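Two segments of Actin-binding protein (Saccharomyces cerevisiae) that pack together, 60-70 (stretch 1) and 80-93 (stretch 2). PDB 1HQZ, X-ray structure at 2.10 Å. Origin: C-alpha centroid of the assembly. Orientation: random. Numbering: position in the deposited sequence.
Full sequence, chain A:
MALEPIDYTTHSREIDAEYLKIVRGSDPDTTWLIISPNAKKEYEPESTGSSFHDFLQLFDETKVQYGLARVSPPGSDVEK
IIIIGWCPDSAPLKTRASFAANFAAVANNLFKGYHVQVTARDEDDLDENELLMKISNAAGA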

# COMPACT_ATOMS: atom_id res chain seq x y z
N ASP A 60 3.17 -9.81 3.75
CA ASP A 60 3.64 -10.74 4.78
C ASP A 60 2.58 -10.94 5.87
O ASP A 60 2.23 -10.00 6.59
CB ASP A 60 4.92 -10.19 5.42
CG ASP A 60 5.70 -11.25 6.18
OD1 ASP A 60 5.09 -12.05 6.91
OD2 ASP A 60 6.94 -11.27 6.04
N GLU A 61 2.09 -12.17 6.02
CA GLU A 61 1.06 -12.49 7.01
C GLU A 61 1.47 -12.32 8.47
O GLU A 61 0.65 -12.52 9.36
CB GLU A 61 0.55 -13.92 6.80
CG GLU A 61 1.62 -14.98 6.91
CD GLU A 61 1.06 -16.39 6.75
OE1 GLU A 61 0.42 -16.67 5.71
OE2 GLU A 61 1.26 -17.21 7.67
N THR A 62 2.71 -11.95 8.73
CA THR A 62 3.15 -11.76 10.11
C THR A 62 3.47 -10.31 10.43
O THR A 62 3.91 -9.99 11.53
CB THR A 62 4.42 -12.61 10.43
OG1 THR A 62 5.52 -12.18 9.61
CG2 THR A 62 4.15 -14.10 10.20
N LYS A 63 3.24 -9.41 9.47
CA LYS A 63 3.54 -8.00 9.68
C LYS A 63 2.47 -7.07 9.16
O LYS A 63 1.75 -7.40 8.21
CB LYS A 63 4.85 -7.62 8.98
CG LYS A 63 6.06 -8.46 9.35
CD LYS A 63 7.23 -8.09 8.45
CE LYS A 63 8.40 -9.03 8.66
NZ LYS A 63 9.55 -8.64 7.79
N VAL A 64 2.37 -5.91 9.80
CA VAL A 64 1.43 -4.88 9.38
C VAL A 64 2.19 -4.13 8.29
O VAL A 64 3.29 -3.63 8.53
CB VAL A 64 1.11 -3.91 10.53
CG1 VAL A 64 0.35 -2.70 10.00
CG2 VAL A 64 0.30 -4.61 11.58
N GLN A 65 1.62 -4.04 7.10
CA GLN A 65 2.30 -3.35 6.01
C GLN A 65 1.36 -2.45 5.24
O GLN A 65 0.15 -2.52 5.38
CB GLN A 65 2.90 -4.37 5.05
CG GLN A 65 3.80 -5.42 5.71
CD GLN A 65 4.19 -6.52 4.75
OE1 GLN A 65 3.34 -7.16 4.13
NE2 GLN A 65 5.49 -6.75 4.62
N TYR A 66 1.93 -1.61 4.40
CA TYR A 66 1.13 -0.72 3.59
C TYR A 66 1.60 -0.85 2.17
O TYR A 66 2.80 -0.90 1.91
CB TYR A 66 1.25 0.72 4.09
CG TYR A 66 0.91 0.83 5.56
CD1 TYR A 66 1.86 0.57 6.54
CD2 TYR A 66 -0.40 1.09 5.97
CE1 TYR A 66 1.52 0.54 7.89
CE2 TYR A 66 -0.75 1.07 7.32
CZ TYR A 66 0.22 0.79 8.27
OH TYR A 66 -0.14 0.72 9.59
N GLY A 67 0.64 -0.93 1.25
CA GLY A 67 0.96 -1.06 -0.16
C GLY A 67 0.40 0.11 -0.93
O GLY A 67 -0.60 0.73 -0.53
N LEU A 68 1.04 0.41 -2.05
CA LEU A 68 0.64 1.52 -2.91
C LEU A 68 0.77 1.03 -4.34
O LEU A 68 1.80 0.48 -4.72
CB LEU A 68 1.60 2.69 -2.70
CG LEU A 68 1.52 3.91 -3.62
CD1 LEU A 68 0.31 4.74 -3.27
CD2 LEU A 68 2.80 4.73 -3.47
N ALA A 69 -0.28 1.21 -5.14
CA ALA A 69 -0.18 0.77 -6.52
C ALA A 69 -0.93 1.66 -7.48
O ALA A 69 -2.00 2.19 -7.16
CB ALA A 69 -0.66 -0.67 -6.64
N ARG A 70 -0.36 1.81 -8.66
CA ARG A 70 -0.98 2.61 -9.70
C ARG A 70 -1.53 1.60 -10.69
O ARG A 70 -0.77 0.83 -11.29
CB ARG A 70 0.05 3.52 -10.36
CG ARG A 70 -0.55 4.41 -11.43
CD ARG A 70 0.42 5.51 -11.81
NE ARG A 70 -0.25 6.62 -12.49
CZ ARG A 70 -0.26 6.78 -13.80
NH1 ARG A 70 0.35 5.89 -14.57
NH2 ARG A 70 -0.88 7.81 -14.36
N LYS A 80 -5.38 4.84 -11.83
CA LYS A 80 -5.75 5.27 -10.50
C LYS A 80 -4.85 4.69 -9.42
O LYS A 80 -4.15 3.70 -9.63
CB LYS A 80 -7.22 4.94 -10.23
CG LYS A 80 -8.16 5.75 -11.11
CD LYS A 80 -9.60 5.35 -10.91
CE LYS A 80 -10.50 6.14 -11.84
NZ LYS A 80 -11.88 5.60 -11.85
N ILE A 81 -4.87 5.32 -8.26
CA ILE A 81 -4.02 4.89 -7.16
C ILE A 81 -4.80 4.21 -6.05
O ILE A 81 -5.85 4.71 -5.59
CB ILE A 81 -3.23 6.10 -6.57
CG1 ILE A 81 -2.13 6.59 -7.53
CG2 ILE A 81 -2.51 5.68 -5.31
CD1 ILE A 81 -2.56 6.86 -8.93
N ILE A 82 -4.31 3.05 -5.63
CA ILE A 82 -4.94 2.33 -4.54
C ILE A 82 -3.92 2.14 -3.42
O ILE A 82 -2.73 1.95 -3.67
CB ILE A 82 -5.48 0.95 -5.01
CG1 ILE A 82 -6.06 0.18 -3.81
CG2 ILE A 82 -4.38 0.14 -5.69
CD1 ILE A 82 -6.79 -1.12 -4.17
N ILE A 83 -4.37 2.28 -2.18
CA ILE A 83 -3.47 2.06 -1.07
C ILE A 83 -4.09 0.94 -0.27
O ILE A 83 -5.32 0.86 -0.15
CB ILE A 83 -3.30 3.30 -0.18
CG1 ILE A 83 -4.64 3.75 0.37
CG2 ILE A 83 -2.64 4.40 -0.98
CD1 ILE A 83 -4.52 4.81 1.46
N ILE A 84 -3.25 0.07 0.25
CA ILE A 84 -3.73 -1.06 1.02
C ILE A 84 -3.15 -1.10 2.42
O ILE A 84 -1.94 -1.03 2.60
CB ILE A 84 -3.41 -2.39 0.29
CG1 ILE A 84 -4.29 -2.48 -0.97
CG2 ILE A 84 -3.64 -3.59 1.20
CD1 ILE A 84 -3.98 -3.65 -1.85
N GLY A 85 -4.03 -1.18 3.41
CA GLY A 85 -3.62 -1.27 4.79
C GLY A 85 -3.72 -2.75 5.13
O GLY A 85 -4.80 -3.29 5.32
N TRP A 86 -2.57 -3.40 5.20
CA TRP A 86 -2.48 -4.82 5.49
C TRP A 86 -2.25 -5.03 6.99
O TRP A 86 -1.20 -4.65 7.53
CB TRP A 86 -1.33 -5.39 4.64
CG TRP A 86 -0.98 -6.81 4.90
CD1 TRP A 86 0.04 -7.26 5.69
CD2 TRP A 86 -1.64 -7.97 4.38
NE1 TRP A 86 0.07 -8.63 5.67
CE2 TRP A 86 -0.95 -9.09 4.89
CE3 TRP A 86 -2.73 -8.17 3.53
CZ2 TRP A 86 -1.32 -10.41 4.58
CZ3 TRP A 86 -3.11 -9.48 3.22
CH2 TRP A 86 -2.40 -10.58 3.74
N CYS A 87 -3.23 -5.63 7.66
CA CYS A 87 -3.16 -5.87 9.10
C CYS A 87 -3.55 -7.31 9.41
O CYS A 87 -4.66 -7.56 9.87
CB CYS A 87 -4.12 -4.91 9.82
SG CYS A 87 -4.04 -4.92 11.63
N PRO A 88 -2.63 -8.27 9.18
CA PRO A 88 -2.85 -9.70 9.42
C PRO A 88 -3.00 -10.06 10.89
O PRO A 88 -2.45 -9.38 11.76
CB PRO A 88 -1.63 -10.35 8.78
CG PRO A 88 -0.55 -9.36 9.12
CD PRO A 88 -1.21 -8.01 8.84
N ASP A 89 -3.75 -11.12 11.17
CA ASP A 89 -3.99 -11.55 12.54
C ASP A 89 -2.70 -11.85 13.29
O ASP A 89 -2.58 -11.53 14.47
CB ASP A 89 -4.90 -12.79 12.57
CG ASP A 89 -6.31 -12.50 12.07
OD1 ASP A 89 -6.71 -11.31 12.02
OD2 ASP A 89 -7.03 -13.47 11.72
N SER A 90 -1.73 -12.45 12.59
CA SER A 90 -0.44 -12.83 13.17
C SER A 90 0.54 -11.71 13.48
O SER A 90 1.56 -11.95 14.11
CB SER A 90 0.24 -13.85 12.26
OG SER A 90 -0.57 -15.00 12.12
N ALA A 91 0.25 -10.50 13.03
CA ALA A 91 1.14 -9.37 13.30
C ALA A 91 1.12 -9.11 14.81
O ALA A 91 0.12 -9.39 15.48
CB ALA A 91 0.67 -8.14 12.54
N PRO A 92 2.21 -8.56 15.36
CA PRO A 92 2.28 -8.27 16.80
C PRO A 92 1.09 -7.48 17.34
O PRO A 92 0.67 -6.48 16.74
CB PRO A 92 3.62 -7.54 16.95
CG PRO A 92 3.93 -7.05 15.57
CD PRO A 92 3.45 -8.15 14.68
N LEU A 93 0.57 -7.93 18.47
CA LEU A 93 -0.59 -7.31 19.11
C LEU A 93 -0.60 -5.80 19.06
O LEU A 93 -1.50 -5.19 18.48
CB LEU A 93 -0.69 -7.76 20.58
CG LEU A 93 -1.91 -7.24 21.35
CD1 LEU A 93 -3.16 -7.89 20.80
CD2 LEU A 93 -1.77 -7.54 22.84

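Two neighbouring antiparallel strands, 65-70 and 80-86, are held together by a regular ladder of backbone hydrogen bonds, and the contact extends beyond the ladder into two turns, with the indole of Trp-86 joining the ladder to the first of them. The strand axes approach to 4.6 Å and their directions differ by 166°, close to ideal antiparallel. Three residue pairs carry the ladder, each bonded in both directions. Gln-65 N donates to Trp-86 O and Trp-86 N to Gln-65 O, both at 2.9 Å; Gly-67 N reaches Ile-84 O at 2.9 Å and Ile-84 N reaches Gly-67 O at 2.8 Å; Ala-69 N lies 3.0 Å from Ile-82 O and Ile-82 N 2.9 Å from Ala-69 O. Between them alternate the non-hydrogen-bonded pairs Tyr-66 with Gly-85, Leu-68 with Ile-83 and Arg-70 with Ile-81. Here CA-H groups turn toward carbonyls of the opposite strand, as in Tyr-66 CA to Ile-84 O and Ile-83 CA to Gly-67 O, both 3.2 Å.

Side chains alternate between the two faces of the sheet. On the face of Leu-68, the leucine end leans toward the second strand, so that its CD1 packs 3.6 Å from Ile-81 CG2 and 3.7 Å from Ile-83 CG2, bridging two residues that project on the same side. Beside it, Arg-70 reaches the same Ile-81, its CG 4.0 Å from Ile-81 CD1. The Tyr-66 ring passes obliquely by Gly-85, its CD2 4.2 Å from Gly-85 CA. On the other face, Ala-69 CB meets Ile-82 CG2 at 3.9 Å, a small side chain against a branched one, while Gly-67 brings only backbone to its pair with Ile-84.

Trp-86 has the largest area covered by the opposite stretch, 97 Å². Its chi1 is t, and its end swings toward stretch 1, where NE1 donates to Asp-60 O at 2.7 Å with an angle of 161° at the hydrogen, a short and nearly straight bond. Asp-60 O also accepts from Lys-63 N at 3.1 Å, closing a type I turn, so one carbonyl serves both the turn and the indole. Glu-61 CA sits at the ring edge, 4.0 Å from CZ2 of Trp-86. Within stretch 1, Gln-65 OE1 accepts from Asp-60 N at 2.7 Å, while Asp-60 OD1 accepts from Thr-62 N at 3.0 Å and Thr-62 OG1 at 2.7 Å; these bonds brace the turn that presents the carbonyl to Trp-86.

A second type I turn, Pro-88 to Ala-91, is closed by Ala-91 N donating to Pro-88 O at 3.2 Å and packs against the first. Glu-61 O lies 3.2 Å from both Pro-88 CB and Ser-90 CB, and Ala-91 CA makes a CA-H...O contact with Thr-62 O at 3.3 Å. Buried Val-64 adds an apolar contact, its CG2 3.7 Å from Ala-91 CB. Altogether 861 Å² is buried between the stretches, both sides summed.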